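Local atomic coordinates of methyl-coenzyme M reductase subunit gamma (Methanosarcina barkeri, PDB entry 1E6Y), a protein that forms the gamma subunit of methyl-coenzyme M reductase, the nickel F430 enzyme that releases methane from methyl-coenzyme M and coenzyme B in the final step of methanogenesis. Residues I85-S90 with K135-T140. Sequence-based numbering, arbitrary orientation.
Sequences IQFADS and KVQMET
The carbonyl oxygen of Val136 accepts two firm hydrogen bonds from Thr140, at 2.7 Å from its OG1 and 3.0 Å from its backbone N, plus a weak one from Glu139 N. Thr140 is where the chain leaves helical geometry, so its hydroxyl, reaching back above the carbonyl plane, helps fasten the last turn of helix 127-139. One face of that turn lies on strand 82-89. No direct hydrogen bond joins the two; one water does, donating to Ile85 O and accepting from Gln137 NE2 (3.0 Å), while its oxygen sits in the plane of the Phe87 ring, at the edge. Gln137, extended beyond CG, crosses this ring obliquely, amide and ring planes 51° apart, with OE1 3.6 Å from Phe87 CE1. The same OE1 accepts from Arg101 NH1 of helix 98-108, whose NH2 forms a salt bridge with Asp89; water and arginine together probably fix the rotation of the buried amide. Gln137 CB meets the tip of the ring, 3.7 Å from Phe87 CZ, and Ile85 CG2 packs against NE2. Bent at both chi2 and chi3, Met138 brings SD to 3.9 Å from Phe87 CZ in an oblique Met-aromatic contact, with Ile85 CD1 also near SD and Val150 of strand 148-150 against the Met138 side chain. The axes of segments 135-139 and 85-89 run 28° apart; strand 82-89 is an inner strand, and helix 127-139 links its two antiparallel neighbours, 121-126 and 148-150, as in the second half of a ferredoxin-like βαββαβ fold with helices 98-108 and 127-139.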
loop_
_atom_site.group_PDB
_atom_site.type_symbol
_atom_site.label_atom_id
_atom_site.label_comp_id
_atom_site.label_asym_id
_atom_site.label_seq_id
_atom_site.Cartn_x
_atom_site.Cartn_y
_atom_site.Cartn_z
ATOM N N ILE C 85 21.474 -10.390 32.899
ATOM C CA ILE C 85 21.401 -11.767 33.376
ATOM C C ILE C 85 20.021 -12.321 33.038
ATOM O O ILE C 85 19.012 -11.629 33.183
ATOM C CB ILE C 85 21.646 -11.872 34.910
ATOM C CG1 ILE C 85 21.515 -13.333 35.357
ATOM C CG2 ILE C 85 20.672 -10.983 35.674
ATOM C CD1 ILE C 85 22.150 -13.629 36.698
ATOM N N GLN C 86 19.993 -13.535 32.498
ATOM C CA GLN C 86 18.750 -14.152 32.051
ATOM C C GLN C 86 18.587 -15.552 32.638
ATOM O O GLN C 86 19.538 -16.330 32.677
ATOM C CB GLN C 86 18.725 -14.216 30.523
ATOM C CG GLN C 86 17.469 -14.829 29.943
ATOM C CD GLN C 86 17.305 -14.513 28.476
ATOM O OE1 GLN C 86 16.655 -13.536 28.116
ATOM N NE2 GLN C 86 17.901 -15.332 27.618
ATOM N N PHE C 87 17.375 -15.857 33.096
ATOM C CA PHE C 87 17.069 -17.147 33.708
ATOM C C PHE C 87 15.980 -17.881 32.936
ATOM O O PHE C 87 15.032 -17.268 32.444
ATOM C CB PHE C 87 16.583 -16.957 35.149
ATOM C CG PHE C 87 17.663 -16.564 36.115
ATOM C CD1 PHE C 87 17.930 -15.222 36.368
ATOM C CD2 PHE C 87 18.361 -17.534 36.828
ATOM C CE1 PHE C 87 18.876 -14.849 37.321
ATOM C CE2 PHE C 87 19.311 -17.171 37.785
ATOM C CZ PHE C 87 19.568 -15.827 38.030
ATOM N N ALA C 88 16.102 -19.202 32.872
ATOM C CA ALA C 88 14.969 -20.075 32.576
ATOM C C ALA C 88 14.577 -20.777 33.877
ATOM O O ALA C 88 15.444 -21.119 34.681
ATOM C CB ALA C 88 15.353 -21.101 31.515
ATOM N N ASP C 89 13.274 -20.893 34.126
ATOM C CA ASP C 89 12.762 -21.482 35.364
ATOM C C ASP C 89 11.750 -22.577 35.058
ATOM O O ASP C 89 10.750 -22.329 34.386
ATOM C CB ASP C 89 12.087 -20.409 36.226
ATOM C CG ASP C 89 13.070 -19.404 36.779
ATOM O OD1 ASP C 89 13.827 -19.763 37.704
ATOM O OD2 ASP C 89 13.082 -18.254 36.293
ATOM N N SER C 90 11.973 -23.768 35.607
ATOM C CA SER C 90 11.072 -24.892 35.378
ATOM C C SER C 90 9.671 -24.619 35.915
ATOM O O SER C 90 9.504 -24.041 36.990
ATOM C CB SER C 90 11.621 -26.168 36.025
ATOM O OG SER C 90 10.780 -27.279 35.749
ATOM N N LYS C 135 23.609 -11.020 41.674
ATOM C CA LYS C 135 24.136 -11.675 42.869
ATOM C C LYS C 135 23.025 -12.132 43.806
ATOM O O LYS C 135 23.061 -13.250 44.317
ATOM C CB LYS C 135 25.090 -10.739 43.613
ATOM C CG LYS C 135 25.857 -11.403 44.747
ATOM C CD LYS C 135 27.096 -10.604 45.094
ATOM C CE LYS C 135 28.312 -11.509 45.220
ATOM N NZ LYS C 135 28.357 -12.191 46.542
ATOM N N VAL C 136 22.014 -11.285 43.988
ATOM C CA VAL C 136 20.880 -11.628 44.837
ATOM C C VAL C 136 20.074 -12.775 44.229
ATOM O O VAL C 136 19.692 -13.711 44.930
ATOM C CB VAL C 136 19.948 -10.411 45.066
ATOM C CG1 VAL C 136 18.781 -10.801 45.966
ATOM C CG2 VAL C 136 20.732 -9.262 45.695
ATOM N N GLN C 137 19.900 -12.747 42.911
ATOM C CA GLN C 137 19.169 -13.805 42.223
ATOM C C GLN C 137 19.911 -15.136 42.273
ATOM O O GLN C 137 19.290 -16.189 42.389
ATOM C CB GLN C 137 18.902 -13.415 40.770
ATOM C CG GLN C 137 17.983 -12.219 40.612
ATOM C CD GLN C 137 17.363 -12.140 39.230
ATOM O OE1 GLN C 137 16.357 -12.796 38.955
ATOM N NE2 GLN C 137 17.967 -11.346 38.349
ATOM N N MET C 138 21.241 -15.075 42.276
ATOM C CA MET C 138 22.069 -16.277 42.305
ATOM C C MET C 138 22.132 -16.904 43.697
ATOM O O MET C 138 22.197 -18.128 43.825
ATOM C CB MET C 138 23.493 -15.958 41.832
ATOM C CG MET C 138 23.614 -15.591 40.357
ATOM S SD MET C 138 23.095 -16.907 39.235
ATOM C CE MET C 138 24.550 -17.966 39.244
ATOM N N GLU C 139 22.108 -16.064 44.730
ATOM C CA GLU C 139 22.396 -16.504 46.095
ATOM C C GLU C 139 21.159 -16.841 46.920
ATOM O O GLU C 139 21.232 -17.645 47.850
ATOM C CB GLU C 139 23.216 -15.440 46.832
ATOM C CG GLU C 139 24.628 -15.252 46.293
ATOM C CD GLU C 139 25.483 -14.337 47.158
ATOM O OE1 GLU C 139 24.925 -13.463 47.854
ATOM O OE2 GLU C 139 26.722 -14.483 47.129
ATOM N N THR C 140 20.031 -16.220 46.593
ATOM C CA THR C 140 18.835 -16.349 47.415
ATOM C C THR C 140 17.853 -17.391 46.890
ATOM O O THR C 140 18.037 -17.952 45.806
ATOM C CB THR C 140 18.096 -15.003 47.562
ATOM O OG1 THR C 140 17.569 -14.599 46.293
ATOM C CG2 THR C 140 19.041 -13.933 48.093
HETATM O O HOH W 1 17.211 -11.922 35.491
#